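Local coordinates for hypothetical protein, similar to alpha-acetolactate decarboxylase (Staphylococcus aureus subsp. aureus, PDB 1XV2) that probably decarboxylates alpha-acetolactate to acetoin at a zinc ion held by histidines, at residues H123-M128 and H189-E194; K116-F121 and R155-G160; E48-D53 and H178-E183; P130-P135 and A143-E148. All coordinates share one frame; numbering follows the deposited sequence.

Interaction 1. Residues H123-M128 and H189-E194. With ZN (zinc ion), chain E.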
loop_
_atom_site.group_PDB
_atom_site.type_symbol
_atom_site.label_atom_id
_atom_site.label_comp_id
_atom_site.label_asym_id
_atom_site.label_seq_id
_atom_site.Cartn_x
_atom_site.Cartn_y
_atom_site.Cartn_z
ATOM N N HIS A 123 16.829 26.911 12.407
ATOM C CA HIS A 123 15.824 26.532 13.388
ATOM C C HIS A 123 15.415 25.070 13.208
ATOM O O HIS A 123 15.289 24.588 12.088
ATOM C CB HIS A 123 14.602 27.445 13.241
ATOM C CG HIS A 123 13.470 27.104 14.160
ATOM N ND1 HIS A 123 13.605 27.073 15.532
ATOM C CD2 HIS A 123 12.176 26.797 13.903
ATOM C CE1 HIS A 123 12.443 26.763 16.079
ATOM N NE2 HIS A 123 11.559 26.592 15.112
HETATM N N MSE A 124 15.227 24.366 14.317
HETATM C CA MSE A 124 14.812 22.968 14.280
HETATM C C MSE A 124 13.806 22.768 15.404
HETATM O O MSE A 124 14.048 23.167 16.540
HETATM C CB MSE A 124 16.025 22.038 14.458
HETATM C CG MSE A 124 15.707 20.542 14.417
HETATM SE SE MSE A 124 14.769 19.926 12.838
HETATM C CE MSE A 124 16.155 20.188 11.516
ATOM N N HIS A 125 12.673 22.161 15.070
ATOM C CA HIS A 125 11.605 21.915 16.033
ATOM C C HIS A 125 11.130 20.468 15.898
ATOM O O HIS A 125 10.606 20.081 14.859
ATOM C CB HIS A 125 10.448 22.886 15.757
ATOM C CG HIS A 125 9.282 22.735 16.684
ATOM N ND1 HIS A 125 8.169 23.544 16.611
ATOM C CD2 HIS A 125 9.050 21.867 17.697
ATOM C CE1 HIS A 125 7.301 23.181 17.539
ATOM N NE2 HIS A 125 7.811 22.166 18.211
ATOM N N VAL A 126 11.317 19.675 16.949
ATOM C CA VAL A 126 10.907 18.272 16.923
ATOM C C VAL A 126 10.101 17.878 18.149
ATOM O O VAL A 126 10.025 18.619 19.132
ATOM C CB VAL A 126 12.129 17.314 16.888
ATOM C CG1 VAL A 126 13.041 17.649 15.723
ATOM C CG2 VAL A 126 12.891 17.396 18.205
ATOM N N ARG A 127 9.500 16.695 18.078
ATOM C CA ARG A 127 8.758 16.148 19.197
ATOM C C ARG A 127 9.328 14.759 19.430
ATOM O O ARG A 127 9.927 14.165 18.529
ATOM C CB ARG A 127 7.248 16.072 18.903
ATOM C CG ARG A 127 6.822 15.137 17.775
ATOM C CD ARG A 127 6.675 13.676 18.219
ATOM N NE ARG A 127 6.315 12.805 17.096
ATOM C CZ ARG A 127 5.116 12.766 16.521
ATOM N NH1 ARG A 127 4.133 13.542 16.961
ATOM N NH2 ARG A 127 4.904 11.964 15.483
HETATM N N MSE A 128 9.181 14.262 20.651
HETATM C CA MSE A 128 9.647 12.926 20.992
HETATM C C MSE A 128 8.412 12.218 21.525
HETATM O O MSE A 128 7.994 12.449 22.663
HETATM C CB MSE A 128 10.741 12.985 22.062
HETATM C CG MSE A 128 11.982 13.773 21.657
HETATM SE SE MSE A 128 11.858 15.661 22.079
HETATM C CE MSE A 128 12.506 15.612 23.904
ATOM N N HIS A 189 10.993 13.648 15.747
ATOM C CA HIS A 189 10.080 13.780 14.616
ATOM C C HIS A 189 9.981 15.280 14.325
ATOM O O HIS A 189 9.551 16.049 15.182
ATOM C CB HIS A 189 8.708 13.222 15.009
ATOM C CG HIS A 189 7.649 13.404 13.966
ATOM N ND1 HIS A 189 7.419 12.482 12.968
ATOM C CD2 HIS A 189 6.736 14.388 13.786
ATOM C CE1 HIS A 189 6.406 12.885 12.223
ATOM N NE2 HIS A 189 5.974 14.041 12.697
ATOM N N VAL A 190 10.385 15.690 13.124
ATOM C CA VAL A 190 10.371 17.103 12.749
ATOM C C VAL A 190 8.974 17.697 12.571
ATOM O O VAL A 190 8.154 17.171 11.815
ATOM C CB VAL A 190 11.167 17.337 11.443
ATOM C CG1 VAL A 190 11.091 18.811 11.032
ATOM C CG2 VAL A 190 12.618 16.923 11.645
ATOM N N LEU A 191 8.719 18.796 13.277
ATOM C CA LEU A 191 7.441 19.501 13.205
ATOM C C LEU A 191 7.628 20.771 12.389
ATOM O O LEU A 191 6.703 21.245 11.734
ATOM C CB LEU A 191 6.949 19.881 14.605
ATOM C CG LEU A 191 6.577 18.751 15.564
ATOM C CD1 LEU A 191 6.126 19.344 16.896
ATOM C CD2 LEU A 191 5.469 17.904 14.950
ATOM N N ASP A 192 8.836 21.319 12.437
ATOM C CA ASP A 192 9.146 22.539 11.706
ATOM C C ASP A 192 10.657 22.747 11.693
ATOM O O ASP A 192 11.371 22.218 12.552
ATOM C CB ASP A 192 8.438 23.727 12.372
ATOM C CG ASP A 192 8.616 25.031 11.612
ATOM O OD1 ASP A 192 8.761 25.002 10.371
ATOM O OD2 ASP A 192 8.589 26.096 12.263
ATOM N N PHE A 193 11.141 23.501 10.709
ATOM C CA PHE A 193 12.566 23.781 10.603
ATOM C C PHE A 193 12.862 24.876 9.587
ATOM O O PHE A 193 12.024 25.222 8.750
ATOM C CB PHE A 193 13.334 22.506 10.224
ATOM C CG PHE A 193 13.092 22.046 8.816
ATOM C CD1 PHE A 193 13.976 22.388 7.795
ATOM C CD2 PHE A 193 11.972 21.284 8.502
ATOM C CE1 PHE A 193 13.744 21.977 6.484
ATOM C CE2 PHE A 193 11.732 20.869 7.193
ATOM C CZ PHE A 193 12.620 21.217 6.181
ATOM N N GLU A 194 14.066 25.426 9.683
ATOM C CA GLU A 194 14.519 26.461 8.768
ATOM C C GLU A 194 15.966 26.141 8.417
ATOM O O GLU A 194 16.824 26.068 9.300
ATOM C CB GLU A 194 14.423 27.838 9.427
ATOM C CG GLU A 194 15.022 28.963 8.596
ATOM C CD GLU A 194 14.719 30.340 9.167
ATOM O OE1 GLU A 194 15.018 30.568 10.360
ATOM O OE2 GLU A 194 14.185 31.192 8.422
HETATM ZN ZN ZN E . 7.547 10.179 13.039
HETATM O O HOH W 1 8.405 25.990 15.233
HETATM O O HOH W 2 6.993 9.813 15.375
HETATM O O HOH W 3 5.211 9.434 13.561
HETATM O O HOH W 4 7.006 7.891 13.824
#

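Interaction 2. Residues K116-F121 and R155-G160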
loop_
_atom_site.group_PDB
_atom_site.type_symbol
_atom_site.label_atom_id
_atom_site.label_comp_id
_atom_site.label_asym_id
_atom_site.label_seq_id
_atom_site.Cartn_x
_atom_site.Cartn_y
_atom_site.Cartn_z
ATOM N N LYS A 116 16.882 13.319 2.037
ATOM C CA LYS A 116 17.951 13.458 3.002
ATOM C C LYS A 116 18.384 14.909 2.894
ATOM O O LYS A 116 18.751 15.375 1.815
ATOM C CB LYS A 116 19.116 12.524 2.668
ATOM C CG LYS A 116 20.188 12.507 3.745
ATOM C CD LYS A 116 21.267 11.473 3.472
ATOM C CE LYS A 116 22.263 11.428 4.621
ATOM N NZ LYS A 116 23.310 10.385 4.434
ATOM N N ILE A 117 18.305 15.623 4.008
ATOM C CA ILE A 117 18.675 17.030 4.064
ATOM C C ILE A 117 19.747 17.163 5.133
ATOM O O ILE A 117 19.459 17.016 6.318
ATOM C CB ILE A 117 17.456 17.895 4.446
ATOM C CG1 ILE A 117 16.318 17.646 3.453
ATOM C CG2 ILE A 117 17.849 19.368 4.476
ATOM C CD1 ILE A 117 14.979 18.205 3.885
ATOM N N TYR A 118 20.982 17.427 4.714
ATOM C CA TYR A 118 22.093 17.542 5.654
ATOM C C TYR A 118 22.821 18.879 5.590
ATOM O O TYR A 118 23.105 19.389 4.509
ATOM C CB TYR A 118 23.112 16.424 5.418
ATOM C CG TYR A 118 24.311 16.557 6.323
ATOM C CD1 TYR A 118 24.229 16.212 7.672
ATOM C CD2 TYR A 118 25.497 17.131 5.858
ATOM C CE1 TYR A 118 25.290 16.443 8.542
ATOM C CE2 TYR A 118 26.565 17.369 6.720
ATOM C CZ TYR A 118 26.454 17.027 8.060
ATOM O OH TYR A 118 27.493 17.298 8.925
ATOM N N GLY A 119 23.144 19.423 6.759
ATOM C CA GLY A 119 23.844 20.694 6.826
ATOM C C GLY A 119 23.507 21.440 8.102
ATOM O O GLY A 119 23.278 20.824 9.145
ATOM N N THR A 120 23.473 22.766 8.023
ATOM C CA THR A 120 23.151 23.588 9.182
ATOM C C THR A 120 21.705 24.083 9.118
ATOM O O THR A 120 21.197 24.427 8.053
ATOM C CB THR A 120 24.093 24.803 9.278
ATOM O OG1 THR A 120 24.038 25.548 8.055
ATOM C CG2 THR A 120 25.525 24.349 9.529
ATOM N N PHE A 121 21.046 24.112 10.268
ATOM C CA PHE A 121 19.662 24.559 10.340
ATOM C C PHE A 121 19.543 25.735 11.281
ATOM O O PHE A 121 19.955 25.653 12.439
ATOM C CB PHE A 121 18.771 23.422 10.834
ATOM C CG PHE A 121 18.710 22.260 9.892
ATOM C CD1 PHE A 121 17.756 22.219 8.878
ATOM C CD2 PHE A 121 19.632 21.222 9.991
ATOM C CE1 PHE A 121 17.720 21.156 7.974
ATOM C CE2 PHE A 121 19.603 20.156 9.090
ATOM C CZ PHE A 121 18.646 20.124 8.081
ATOM N N ARG A 155 23.765 21.606 13.460
ATOM C CA ARG A 155 24.187 20.830 12.308
ATOM C C ARG A 155 23.734 19.380 12.484
ATOM O O ARG A 155 23.958 18.765 13.531
ATOM C CB ARG A 155 25.709 20.911 12.158
ATOM C CG ARG A 155 26.250 20.306 10.878
ATOM C CD ARG A 155 27.743 20.563 10.760
ATOM N NE ARG A 155 28.362 19.746 9.721
ATOM C CZ ARG A 155 29.674 19.656 9.522
ATOM N NH1 ARG A 155 30.512 20.339 10.293
ATOM N NH2 ARG A 155 30.150 18.878 8.557
ATOM N N GLY A 156 23.078 18.846 11.460
ATOM C CA GLY A 156 22.595 17.481 11.526
ATOM C C GLY A 156 21.982 17.040 10.214
ATOM O O GLY A 156 22.235 17.634 9.165
ATOM N N ALA A 157 21.162 15.997 10.271
ATOM C CA ALA A 157 20.531 15.482 9.070
ATOM C C ALA A 157 19.071 15.134 9.285
ATOM O O ALA A 157 18.687 14.607 10.331
ATOM C CB ALA A 157 21.285 14.249 8.576
ATOM N N ILE A 158 18.261 15.450 8.282
ATOM C CA ILE A 158 16.844 15.137 8.302
ATOM C C ILE A 158 16.676 14.008 7.300
ATOM O O ILE A 158 17.223 14.068 6.201
ATOM C CB ILE A 158 15.966 16.307 7.802
ATOM C CG1 ILE A 158 15.967 17.459 8.811
ATOM C CG2 ILE A 158 14.551 15.808 7.538
ATOM C CD1 ILE A 158 15.130 18.648 8.368
ATOM N N VAL A 159 15.933 12.978 7.678
ATOM C CA VAL A 159 15.674 11.866 6.774
ATOM C C VAL A 159 14.186 11.590 6.862
ATOM O O VAL A 159 13.571 11.781 7.912
ATOM C CB VAL A 159 16.468 10.586 7.159
ATOM C CG1 VAL A 159 17.960 10.876 7.140
ATOM C CG2 VAL A 159 16.032 10.076 8.523
ATOM N N GLY A 160 13.601 11.163 5.753
ATOM C CA GLY A 160 12.183 10.882 5.754
ATOM C C GLY A 160 11.681 10.390 4.420
ATOM O O GLY A 160 12.463 10.068 3.523
#

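Interaction 3. Residues E48-D53 and H178-E183. With ZN (zinc ion), chain E.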
loop_
_atom_site.group_PDB
_atom_site.type_symbol
_atom_site.label_atom_id
_atom_site.label_comp_id
_atom_site.label_asym_id
_atom_site.label_seq_id
_atom_site.Cartn_x
_atom_site.Cartn_y
_atom_site.Cartn_z
ATOM N N GLU A 48 11.481 8.257 19.072
ATOM C CA GLU A 48 11.685 8.451 17.649
ATOM C C GLU A 48 12.911 7.708 17.156
ATOM O O GLU A 48 14.013 7.924 17.656
ATOM C CB GLU A 48 11.878 9.941 17.378
ATOM C CG GLU A 48 10.834 10.834 18.027
ATOM C CD GLU A 48 9.451 10.608 17.455
ATOM O OE1 GLU A 48 9.359 9.977 16.381
ATOM O OE2 GLU A 48 8.463 11.069 18.071
ATOM N N VAL A 49 12.723 6.844 16.165
ATOM C CA VAL A 49 13.843 6.106 15.603
ATOM C C VAL A 49 14.289 6.774 14.309
ATOM O O VAL A 49 13.466 7.122 13.466
ATOM C CB VAL A 49 13.462 4.643 15.287
ATOM C CG1 VAL A 49 14.641 3.924 14.646
ATOM C CG2 VAL A 49 13.039 3.931 16.562
ATOM N N ILE A 50 15.594 6.974 14.166
ATOM C CA ILE A 50 16.138 7.563 12.950
ATOM C C ILE A 50 17.189 6.606 12.398
ATOM O O ILE A 50 18.185 6.320 13.065
ATOM C CB ILE A 50 16.834 8.930 13.199
ATOM C CG1 ILE A 50 15.887 9.906 13.896
ATOM C CG2 ILE A 50 17.295 9.519 11.871
ATOM C CD1 ILE A 50 15.800 9.714 15.398
ATOM N N PHE A 51 16.953 6.089 11.197
ATOM C CA PHE A 51 17.914 5.196 10.561
ATOM C C PHE A 51 18.821 6.099 9.736
ATOM O O PHE A 51 18.382 6.708 8.760
ATOM C CB PHE A 51 17.206 4.187 9.655
ATOM C CG PHE A 51 16.382 3.169 10.400
ATOM C CD1 PHE A 51 16.974 2.314 11.325
ATOM C CD2 PHE A 51 15.015 3.057 10.166
ATOM C CE1 PHE A 51 16.217 1.361 12.008
ATOM C CE2 PHE A 51 14.250 2.105 10.845
ATOM C CZ PHE A 51 14.854 1.258 11.767
ATOM N N LEU A 52 20.083 6.195 10.141
ATOM C CA LEU A 52 21.035 7.056 9.453
ATOM C C LEU A 52 22.375 6.368 9.225
ATOM O O LEU A 52 23.037 5.949 10.174
ATOM C CB LEU A 52 21.240 8.335 10.265
ATOM C CG LEU A 52 22.035 9.459 9.603
ATOM C CD1 LEU A 52 21.324 9.915 8.335
ATOM C CD2 LEU A 52 22.184 10.613 10.585
ATOM N N ASP A 53 22.770 6.261 7.961
ATOM C CA ASP A 53 24.029 5.627 7.597
ATOM C C ASP A 53 24.137 4.212 8.167
ATOM O O ASP A 53 25.163 3.841 8.736
ATOM C CB ASP A 53 25.212 6.463 8.096
ATOM C CG ASP A 53 25.290 7.833 7.442
ATOM O OD1 ASP A 53 25.282 7.909 6.196
ATOM O OD2 ASP A 53 25.372 8.836 8.182
ATOM N N HIS A 178 12.362 12.785 10.203
ATOM C CA HIS A 178 12.949 12.785 11.537
ATOM C C HIS A 178 14.307 13.461 11.420
ATOM O O HIS A 178 14.872 13.535 10.330
ATOM C CB HIS A 178 13.134 11.359 12.062
ATOM C CG HIS A 178 11.860 10.699 12.495
ATOM N ND1 HIS A 178 11.832 9.449 13.076
ATOM C CD2 HIS A 178 10.573 11.115 12.436
ATOM C CE1 HIS A 178 10.582 9.124 13.357
ATOM N NE2 HIS A 178 9.800 10.118 12.979
ATOM N N PHE A 179 14.828 13.938 12.544
ATOM C CA PHE A 179 16.116 14.620 12.567
ATOM C C PHE A 179 17.065 14.024 13.602
ATOM O O PHE A 179 16.636 13.496 14.627
ATOM C CB PHE A 179 15.901 16.106 12.881
ATOM C CG PHE A 179 17.175 16.897 13.006
ATOM C CD1 PHE A 179 17.862 17.319 11.871
ATOM C CD2 PHE A 179 17.686 17.222 14.260
ATOM C CE1 PHE A 179 19.044 18.060 11.982
ATOM C CE2 PHE A 179 18.865 17.959 14.384
ATOM C CZ PHE A 179 19.545 18.379 13.239
ATOM N N ALA A 180 18.359 14.116 13.314
ATOM C CA ALA A 180 19.409 13.650 14.213
ATOM C C ALA A 180 20.589 14.592 14.010
ATOM O O ALA A 180 21.090 14.738 12.894
ATOM C CB ALA A 180 19.816 12.207 13.888
ATOM N N ASP A 181 21.023 15.239 15.087
ATOM C CA ASP A 181 22.136 16.171 14.998
ATOM C C ASP A 181 23.468 15.428 14.968
ATOM O O ASP A 181 23.575 14.302 15.458
ATOM C CB ASP A 181 22.087 17.173 16.164
ATOM C CG ASP A 181 22.603 16.595 17.476
ATOM O OD1 ASP A 181 22.428 15.379 17.724
ATOM O OD2 ASP A 181 23.172 17.378 18.273
ATOM N N ASP A 182 24.471 16.062 14.367
ATOM C CA ASP A 182 25.806 15.486 14.248
ATOM C C ASP A 182 26.346 14.986 15.580
ATOM O O ASP A 182 27.008 13.951 15.632
ATOM C CB ASP A 182 26.766 16.516 13.650
ATOM C CG ASP A 182 26.642 16.616 12.138
ATOM O OD1 ASP A 182 25.523 16.424 11.612
ATOM O OD2 ASP A 182 27.662 16.898 11.473
ATOM N N GLU A 183 26.062 15.719 16.651
ATOM C CA GLU A 183 26.525 15.331 17.979
ATOM C C GLU A 183 25.834 14.078 18.509
ATOM O O GLU A 183 26.200 13.573 19.568
ATOM C CB GLU A 183 26.306 16.466 18.980
ATOM C CG GLU A 183 27.201 17.668 18.787
ATOM C CD GLU A 183 27.034 18.681 19.898
ATOM O OE1 GLU A 183 27.710 19.731 19.858
ATOM O OE2 GLU A 183 26.225 18.423 20.816
HETATM ZN ZN ZN E . 7.547 10.179 13.039
HETATM O O HOH W 2 6.993 9.813 15.375
HETATM O O HOH W 3 5.211 9.434 13.561
HETATM O O HOH W 4 7.006 7.891 13.824
#

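Interaction 4. Residues P130-P135 and A143-E148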
loop_
_atom_site.group_PDB
_atom_site.type_symbol
_atom_site.label_atom_id
_atom_site.label_comp_id
_atom_site.label_asym_id
_atom_site.label_seq_id
_atom_site.Cartn_x
_atom_site.Cartn_y
_atom_site.Cartn_z
ATOM N N PRO A 130 5.935 10.309 23.410
ATOM C CA PRO A 130 6.022 9.670 24.727
ATOM C C PRO A 130 5.514 8.230 24.652
ATOM O O PRO A 130 4.494 7.950 24.019
ATOM C CB PRO A 130 5.149 10.565 25.600
ATOM C CG PRO A 130 4.105 11.039 24.646
ATOM C CD PRO A 130 4.908 11.366 23.405
ATOM N N ALA A 131 6.237 7.320 25.292
ATOM C CA ALA A 131 5.874 5.913 25.279
ATOM C C ALA A 131 4.586 5.605 26.037
ATOM O O ALA A 131 4.217 6.301 26.985
ATOM C CB ALA A 131 7.021 5.081 25.845
ATOM N N GLN A 132 3.902 4.556 25.592
ATOM C CA GLN A 132 2.667 4.093 26.219
ATOM C C GLN A 132 2.944 2.710 26.793
ATOM O O GLN A 132 3.835 2.009 26.323
ATOM C CB GLN A 132 1.541 3.963 25.188
ATOM C CG GLN A 132 0.572 5.131 25.117
ATOM C CD GLN A 132 -0.639 4.809 24.257
ATOM O OE1 GLN A 132 -1.311 3.796 24.470
ATOM N NE2 GLN A 132 -0.925 5.667 23.284
ATOM N N GLN A 133 2.183 2.327 27.810
ATOM C CA GLN A 133 2.318 1.009 28.415
ATOM C C GLN A 133 0.998 0.295 28.158
ATOM O O GLN A 133 -0.069 0.904 28.252
ATOM C CB GLN A 133 2.562 1.122 29.922
ATOM C CG GLN A 133 3.845 1.847 30.304
ATOM C CD GLN A 133 5.077 1.205 29.699
ATOM O OE1 GLN A 133 5.287 -0.003 29.821
ATOM N NE2 GLN A 133 5.906 2.015 29.047
ATOM N N PRO A 134 1.047 -1.003 27.819
ATOM C CA PRO A 134 -0.183 -1.759 27.556
ATOM C C PRO A 134 -1.055 -1.895 28.802
ATOM O O PRO A 134 -0.546 -1.952 29.920
ATOM C CB PRO A 134 0.342 -3.103 27.052
ATOM C CG PRO A 134 1.638 -3.251 27.772
ATOM C CD PRO A 134 2.233 -1.864 27.672
ATOM N N PRO A 135 -2.387 -1.929 28.627
ATOM C CA PRO A 135 -3.139 -1.853 27.368
ATOM C C PRO A 135 -2.973 -0.507 26.666
ATOM O O PRO A 135 -2.992 0.544 27.309
ATOM C CB PRO A 135 -4.575 -2.098 27.817
ATOM C CG PRO A 135 -4.600 -1.445 29.162
ATOM C CD PRO A 135 -3.310 -1.953 29.776
ATOM N N ALA A 143 0.472 11.859 21.264
ATOM C CA ALA A 143 0.847 13.084 20.573
ATOM C C ALA A 143 0.366 14.340 21.302
ATOM O O ALA A 143 1.042 15.367 21.292
ATOM C CB ALA A 143 0.296 13.063 19.151
ATOM N N ARG A 144 -0.795 14.254 21.939
ATOM C CA ARG A 144 -1.353 15.399 22.651
ATOM C C ARG A 144 -0.655 15.731 23.968
ATOM O O ARG A 144 -0.978 16.733 24.609
ATOM C CB ARG A 144 -2.849 15.185 22.884
ATOM C CG ARG A 144 -3.676 15.345 21.620
ATOM C CD ARG A 144 -5.107 14.878 21.810
ATOM N NE ARG A 144 -5.903 15.112 20.608
ATOM C CZ ARG A 144 -7.100 14.574 20.388
ATOM N NH1 ARG A 144 -7.642 13.767 21.289
ATOM N NH2 ARG A 144 -7.750 14.843 19.263
ATOM N N ARG A 145 0.298 14.897 24.370
ATOM C CA ARG A 145 1.046 15.129 25.601
ATOM C C ARG A 145 2.536 14.987 25.312
ATOM O O ARG A 145 3.353 14.865 26.224
ATOM C CB ARG A 145 0.623 14.131 26.686
ATOM C CG ARG A 145 0.964 12.673 26.391
ATOM C CD ARG A 145 0.354 11.744 27.440
ATOM N NE ARG A 145 0.623 10.333 27.171
ATOM C CZ ARG A 145 1.752 9.702 27.484
ATOM N NH1 ARG A 145 2.739 10.350 28.093
ATOM N NH2 ARG A 145 1.896 8.418 27.180
ATOM N N GLN A 146 2.878 15.015 24.028
ATOM C CA GLN A 146 4.260 14.879 23.587
ATOM C C GLN A 146 5.137 16.059 23.961
ATOM O O GLN A 146 4.688 17.207 23.986
ATOM C CB GLN A 146 4.321 14.732 22.066
ATOM C CG GLN A 146 3.828 15.975 21.327
ATOM C CD GLN A 146 3.815 15.806 19.824
ATOM O OE1 GLN A 146 3.580 14.714 19.316
ATOM N NE2 GLN A 146 4.049 16.895 19.102
ATOM N N PRO A 147 6.408 15.787 24.274
ATOM C CA PRO A 147 7.296 16.891 24.617
ATOM C C PRO A 147 7.859 17.388 23.279
ATOM O O PRO A 147 7.896 16.640 22.296
ATOM C CB PRO A 147 8.347 16.225 25.496
ATOM C CG PRO A 147 8.453 14.862 24.903
ATOM C CD PRO A 147 7.001 14.494 24.661
ATOM N N GLU A 148 8.268 18.648 23.237
ATOM C CA GLU A 148 8.824 19.229 22.024
ATOM C C GLU A 148 10.066 20.021 22.400
ATOM O O GLU A 148 10.097 20.685 23.434
ATOM C CB GLU A 148 7.789 20.138 21.349
ATOM C CG GLU A 148 6.642 19.382 20.664
ATOM C CD GLU A 148 5.507 20.297 20.204
ATOM O OE1 GLU A 148 5.792 21.426 19.747
ATOM O OE2 GLU A 148 4.329 19.881 20.286
HETATM O O HOH W 5 5.035 8.405 28.598
#

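Interaction 1. Residues H123-M128 and H189-E194
His189, near the start of strand 187-195, binds the zinc ion through ND1 at 2.3 Å. Its CG stands anti to the backbone N (chi1 175°), and the guanidinium of Arg127 lies flat on one ring face, centres 3.9 Å apart and planes 25° from parallel, with NH2 over the ring centre. This antiparallel pair is hydrogen-bonded in both directions. Arg127 NH2 also donates to water 2, a zinc ligand, while its NE forms a salt bridge with Glu48 and its NH1 bonds Gln146, so both stack and rotation are fixed. Val190 faces Val126 in a non-hydrogen-bonded pair and packs its CG2 on Met124 SE (selenomethionine). At Leu191 the register slips: the N atoms of Leu191 and Asp192 both donate to His125 O, at 2.8 Å from Leu191 N, the mark of a classic beta bulge. Leu191 CB sits over the centre of the His125 ring in a CH-pi contact, and the NE2 of that ring bonds Glu148. Asp192 OD2 accepts from water 1 (3.0 Å), which also joins His123 NE2 and His125 ND1. Phe193 brings CB to 3.9 Å from Met124 CE, and Glu194 closes the pairing with two backbone bonds to His123. Strand 174-181 packs behind Met124, Val190 and Phe193, helix 95-105 touches Val190, Asp192 and Phe193, and strand 148-151 continues the sheet beyond 123-127.

Interaction 2. Residues K116-F121 and R155-G160
Strands 116-118 and 155-160 run antiparallel at 172°, their axes 4.6 Å apart, and the pairing continues through the corner at Gly119 to Thr120 and Arg155. Ile117 and Ile158 form a hydrogen-bonded pair with nearly straight bonds, 2.8 Å from Ile158 N to Ile117 O, and their CB atoms meet on the face they share. On that face Phe121, its CG anti to the carbonyl carbon (chi1 -65°), swings its ring back so that its edge meets Gly156 O, and rests CE1 on Ile158 CD1 at 3.6 Å. The other face carries Tyr118, whose ring turns an edge to Ala157 CB. Arg155 extends from CG to NE and crosses Tyr118 obliquely, guanidinium and ring planes 54° apart. Its NE reaches Tyr118 OH at 2.7 Å, tilted from the guanidinium plane, and NH2 adds a weak, bent bond. At the backbone angles of Gly119 a CB would press on the preceding carbonyl oxygen. The phenolic oxygen is thus approached by a cationic group and also hydrogen-bonded to Asp182, a setting that would probably polarise it and that links arginine, tyrosine and carboxylate beside the corner at Gly119, whereas Ile117, Ile158 and Phe121 meet through apolar side-chain contacts.

Interaction 3. Residues E48-D53 and H178-E183
Strands 48-52 and 178-181 cross at -70° with axes 7.2 Å apart, too far and too steep for backbone pairing; the nearest CA atoms are those of Ile50 and His178, 6.3 Å apart. Side chains therefore make the junction. His178 has CG anti to the carbonyl carbon (chi1 -75°), which sends the ring across strand 48-52. Its ND1 donates to Val49 O at 2.9 Å, with the oxygen close to the ring plane although the donor stands 45° above the carbonyl plane. This bond fixes the ring's rotation and leaves NE2 to bind the zinc ion at 2.2 Å, so a backbone carbonyl acts as second-shell support for a metal ligand. The contact lies where the seven-stranded mixed sheet containing 48-52 faces the curled antiparallel sheet containing 174-181; His176 and His189 of the latter complete the three-histidine site. Glu48, its chain bent at chi2, brings its carboxylate in at about a right angle to the imidazole, OE1 3.4 Å from CE1 of His178. That oxygen accepts from water 2 at 2.6 Å, and the bond would probably polarise this zinc-bound water, while OE2 is held by Arg127 and by Met129 N. Farther along, Ile50 CG1 abuts His178 CB at the ring edge, and Ile50 CG2 and Leu52 CD2 both pack on Ala180 CB, the former at 4.2 Å, with Val159 of strand 154-163 against both Ile50 and Leu52.

Interaction 4. Residues P130-P135 and A143-E148
Arg145 places CG in the crowded position between its backbone N and carbonyl carbon (chi1 66°), then runs extended to NE before chi4 of 82° turns the guanidinium across the chain. The result lays one face of that group over Pro130, whose CG stands 3.8 Å off the guanidinium plane and toward its rim; CB of the same proline is 3.5 Å from Arg145 NH1. In its own plane the guanidinium meets Ala131. NH2 donates to Ala131 O at 3.1 Å, approaching well above the carbonyl plane, and water 5 bridges the same pair of groups, giving a hydrogen to Ala131 O at 2.8 Å and accepting one from Arg145 NH1. The carbonyl oxygen is thus gripped twice by one arginine, directly and through water, and the cation is held flat against the proline. Gln132 only brushes NH2 with its CG; its amide turns elsewhere, to Thr137 and Ser142. On the other side of the pyrrolidine, CD of Pro130 packs on CA of Gln146 at 3.6 Å, and on Pro147 CD. A type I beta turn from Ala143 to Gln146 presents Arg145 and Gln146 to the proline. Gln146, also in the crowded chi1 position (64°), carries its amide away from Pro130: NE2 donates to Glu148 OE2 at 3.2 Å and OE1 accepts from Arg127. The contact is surface packing between the loop following strand 120-127 and the turn after helix 140-143. Beyond it the chain enters strand 148-151, while Gln146 and Glu148 lean on Leu191 of strand 187-195.

How the interactions relate
From the N terminus, strand 48-52 comes first and waits 125 residues for 178-183, so interaction 3 closes the longest loop and joins the two sheets across the zinc site. Inside that loop, 116-121 pairs with 155-160 in interaction 2. Interaction 4, the shortest closure, is nested within the loops of interactions 1, 2 and 3. Interaction 1 starts at 123-128 but ends at 189-194, beyond both 155-160 and 178-183, and so crosses interactions 2 and 3. Interactions 1 and 2 share strand 120-127, and with 174-181 they belong to the curled antiparallel sheet. Interaction 4 touches interaction 1 but lies about 15 Å from interaction 2 at the nearest atoms.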